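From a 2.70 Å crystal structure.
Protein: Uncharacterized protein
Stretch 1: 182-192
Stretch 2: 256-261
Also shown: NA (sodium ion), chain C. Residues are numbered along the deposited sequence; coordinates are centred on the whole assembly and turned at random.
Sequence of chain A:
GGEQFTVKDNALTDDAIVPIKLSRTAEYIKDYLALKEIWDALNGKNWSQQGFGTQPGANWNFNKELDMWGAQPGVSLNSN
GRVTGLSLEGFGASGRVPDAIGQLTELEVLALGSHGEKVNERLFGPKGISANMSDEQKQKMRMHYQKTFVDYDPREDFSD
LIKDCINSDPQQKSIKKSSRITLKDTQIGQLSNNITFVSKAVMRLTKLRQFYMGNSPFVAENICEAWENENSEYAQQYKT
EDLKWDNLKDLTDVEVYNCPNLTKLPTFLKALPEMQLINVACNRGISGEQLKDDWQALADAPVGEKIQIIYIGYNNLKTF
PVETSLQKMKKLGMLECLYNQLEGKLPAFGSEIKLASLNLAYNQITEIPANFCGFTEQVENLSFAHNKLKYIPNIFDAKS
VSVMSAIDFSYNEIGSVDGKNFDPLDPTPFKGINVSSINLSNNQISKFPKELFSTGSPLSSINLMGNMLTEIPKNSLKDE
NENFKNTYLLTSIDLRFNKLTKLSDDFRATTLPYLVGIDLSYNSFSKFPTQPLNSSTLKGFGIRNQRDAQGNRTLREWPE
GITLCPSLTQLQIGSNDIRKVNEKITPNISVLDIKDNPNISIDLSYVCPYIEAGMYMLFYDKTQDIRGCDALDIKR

Stretch 1, residues 182-192: TLKDTQIGQLS
Stretch 2, residues 256-261: VYNCPN

The contact is a small loop-to-loop junction, burying 284 Å² summed over both sides, in which the carboxamide of N258 grips the backbone of a beta turn, with carbon-rich packing beside it, one apolar contact (L191 with P260) and a leucine against a tyrosine hydroxyl.

Stretch 1 is irregular. T182, L183 and K184 are extended (phi/psi -115/125, -68/138 and -84/139), D185 to Q187 adopt helical angles (-58/-10, -70/-38, -77/-29) without the regular bonding, and L191 is extended again (-77/144). The bend is fixed at K184: Q187 N donates to K184 O at 2.7 Å, while K184 N donates to Q187 OE1 at 2.9 Å with a nearly straight angle of 172°. That second bond uses a Q187 side chain with chi1 m, chi2 t and chi3 -78°. A type II turn then runs from Q187 to Q190, with I188 at -71/114, G189 at 92/2, and Q190 N bonded to Q187 O at 3.1 Å. At the angles of G189, a CB would be jammed against the carbonyl O of I188, which by itself calls for glycine.

Stretch 2 enters as the end of a strand, V256 and Y257 (-129/84 and -111/138), and leaves it at N258, whose positive phi (45/63) accompanies a change of direction. C259 follows at -114/92 with chi1 m, its CA-to-CB bond pointing away from stretch 1, and P260 at -61/-20 with a C-gamma endo ring. The register is set by G189 and P260, whose CA atoms lie 4.8 Å apart.

N258 points toward the turn with chi1 t (-169°) and chi2 23°, and has more of its area covered by the other stretch than any other residue here, 71 Å². Its amide uses both ends: G189 N donates to N258 OD1 at 2.7 Å (150°), and N258 ND2 donates to Q187 O at 3.3 Å (146°). Thus Q187 O accepts from both Q190 N and N258 ND2, so the side chain binds the same carbonyl that closes the turn.

Beside this polar center, P260 points toward stretch 1. P260 CG lies 3.6 Å from G189 O and 3.7 Å from L191 CD2, the latter an apolar side-chain contact. L191, chi1 m and chi2 t, leaves its backbone sideways, but its end comes nearer the proline ring. L183, also m and t, points toward stretch 2, bringing L183 CD1 within 3.5 Å of Y257 OH; the tyrosine has chi1 t and chi2 90°.

Past the turn, S192 O binds the sodium ion NA at 2.5 Å, beyond the reach of stretch 2.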

# COMPACT_ATOMS: atom_id res chain seq x y z
N THR A 182 5.75 -6.16 4.75
CA THR A 182 5.39 -5.68 6.07
C THR A 182 6.62 -5.81 6.92
O THR A 182 7.22 -6.89 6.99
CB THR A 182 4.17 -6.41 6.66
OG1 THR A 182 3.06 -6.33 5.76
CG2 THR A 182 3.78 -5.85 8.05
N LEU A 183 7.04 -4.70 7.54
CA LEU A 183 8.21 -4.75 8.39
C LEU A 183 7.96 -5.55 9.65
O LEU A 183 6.91 -5.41 10.29
CB LEU A 183 8.69 -3.35 8.81
CG LEU A 183 9.38 -2.48 7.81
CD1 LEU A 183 10.03 -1.35 8.53
CD2 LEU A 183 10.45 -3.23 7.05
N LYS A 184 8.95 -6.36 10.00
CA LYS A 184 8.99 -7.12 11.24
C LYS A 184 9.54 -6.15 12.30
O LYS A 184 10.44 -5.37 11.97
CB LYS A 184 9.85 -8.39 11.06
CG LYS A 184 9.41 -9.25 9.88
CD LYS A 184 10.31 -10.45 9.63
CE LYS A 184 9.76 -11.31 8.50
NZ LYS A 184 10.37 -12.67 8.47
N ASP A 185 8.98 -6.14 13.54
CA ASP A 185 9.43 -5.20 14.58
C ASP A 185 10.94 -5.32 14.89
O ASP A 185 11.52 -4.43 15.52
CB ASP A 185 8.59 -5.33 15.86
CG ASP A 185 7.21 -4.70 15.69
OD1 ASP A 185 6.35 -5.32 15.02
OD2 ASP A 185 7.02 -3.54 16.16
N THR A 186 11.59 -6.38 14.37
CA THR A 186 13.02 -6.62 14.44
C THR A 186 13.73 -5.58 13.55
O THR A 186 14.81 -5.10 13.91
CB THR A 186 13.34 -8.05 13.98
OG1 THR A 186 12.31 -8.96 14.38
CG2 THR A 186 14.71 -8.52 14.42
N GLN A 187 13.13 -5.26 12.38
CA GLN A 187 13.67 -4.30 11.43
C GLN A 187 13.44 -2.86 11.89
O GLN A 187 14.23 -2.00 11.52
CB GLN A 187 13.05 -4.49 10.03
CG GLN A 187 13.38 -5.81 9.37
CD GLN A 187 12.51 -6.02 8.15
OE1 GLN A 187 11.32 -6.39 8.25
NE2 GLN A 187 13.06 -5.75 6.98
N ILE A 188 12.36 -2.59 12.67
CA ILE A 188 12.08 -1.23 13.16
C ILE A 188 13.12 -0.87 14.21
O ILE A 188 13.17 -1.50 15.26
CB ILE A 188 10.64 -1.02 13.67
CG1 ILE A 188 9.63 -1.40 12.59
CG2 ILE A 188 10.47 0.44 14.10
CD1 ILE A 188 8.20 -1.53 13.06
N GLY A 189 13.96 0.10 13.88
CA GLY A 189 15.05 0.55 14.74
C GLY A 189 16.37 -0.16 14.49
O GLY A 189 17.37 0.07 15.19
N GLN A 190 16.37 -1.07 13.50
CA GLN A 190 17.52 -1.85 13.05
C GLN A 190 18.34 -0.94 12.17
O GLN A 190 17.87 -0.47 11.12
CB GLN A 190 17.05 -3.12 12.31
CG GLN A 190 18.14 -4.06 11.83
CD GLN A 190 17.52 -5.17 11.04
OE1 GLN A 190 17.41 -5.11 9.81
NE2 GLN A 190 17.03 -6.18 11.75
N LEU A 191 19.53 -0.64 12.64
CA LEU A 191 20.46 0.26 11.99
C LEU A 191 21.16 -0.39 10.80
O LEU A 191 21.46 -1.59 10.84
CB LEU A 191 21.51 0.77 13.00
CG LEU A 191 20.96 1.45 14.28
CD1 LEU A 191 22.09 1.84 15.21
CD2 LEU A 191 20.10 2.70 13.95
N SER A 192 21.41 0.41 9.73
CA SER A 192 22.13 0.02 8.51
C SER A 192 23.51 0.68 8.49
O SER A 192 24.37 0.37 7.65
CB SER A 192 21.34 0.41 7.26
OG SER A 192 21.41 1.82 7.05
N VAL A 256 13.92 10.88 5.86
CA VAL A 256 14.49 10.66 7.20
C VAL A 256 13.74 9.44 7.74
O VAL A 256 12.70 9.57 8.37
CB VAL A 256 14.42 11.89 8.13
CG1 VAL A 256 15.36 11.71 9.31
CG2 VAL A 256 14.76 13.18 7.38
N TYR A 257 14.22 8.25 7.38
CA TYR A 257 13.51 7.00 7.62
C TYR A 257 14.19 6.12 8.64
O TYR A 257 15.40 5.90 8.58
CB TYR A 257 13.43 6.24 6.27
CG TYR A 257 12.89 4.83 6.33
CD1 TYR A 257 11.53 4.57 6.19
CD2 TYR A 257 13.76 3.73 6.39
CE1 TYR A 257 11.04 3.27 6.18
CE2 TYR A 257 13.27 2.43 6.40
CZ TYR A 257 11.91 2.20 6.28
OH TYR A 257 11.43 0.91 6.26
N ASN A 258 13.38 5.53 9.52
CA ASN A 258 13.78 4.57 10.54
C ASN A 258 15.05 5.03 11.29
O ASN A 258 16.09 4.37 11.19
CB ASN A 258 13.97 3.19 9.90
CG ASN A 258 14.15 2.05 10.84
OD1 ASN A 258 13.74 2.09 12.00
ND2 ASN A 258 14.77 1.00 10.36
N CYS A 259 14.97 6.17 11.99
CA CYS A 259 16.08 6.65 12.81
C CYS A 259 15.59 6.58 14.26
O CYS A 259 14.84 7.46 14.73
CB CYS A 259 16.54 8.04 12.37
SG CYS A 259 17.19 8.10 10.67
N PRO A 260 15.87 5.43 14.93
CA PRO A 260 15.27 5.15 16.25
C PRO A 260 15.60 6.12 17.37
O PRO A 260 14.83 6.16 18.35
CB PRO A 260 15.83 3.77 16.60
CG PRO A 260 17.04 3.63 15.79
CD PRO A 260 16.68 4.28 14.49
N ASN A 261 16.68 6.90 17.26
CA ASN A 261 17.02 7.80 18.35
C ASN A 261 16.44 9.23 18.11
O ASN A 261 16.67 10.13 18.95
CB ASN A 261 18.51 7.82 18.60
CG ASN A 261 19.00 6.44 19.01
OD1 ASN A 261 18.38 5.74 19.83
ND2 ASN A 261 20.09 5.99 18.40
NA NA C . 24.26 0.33 5.19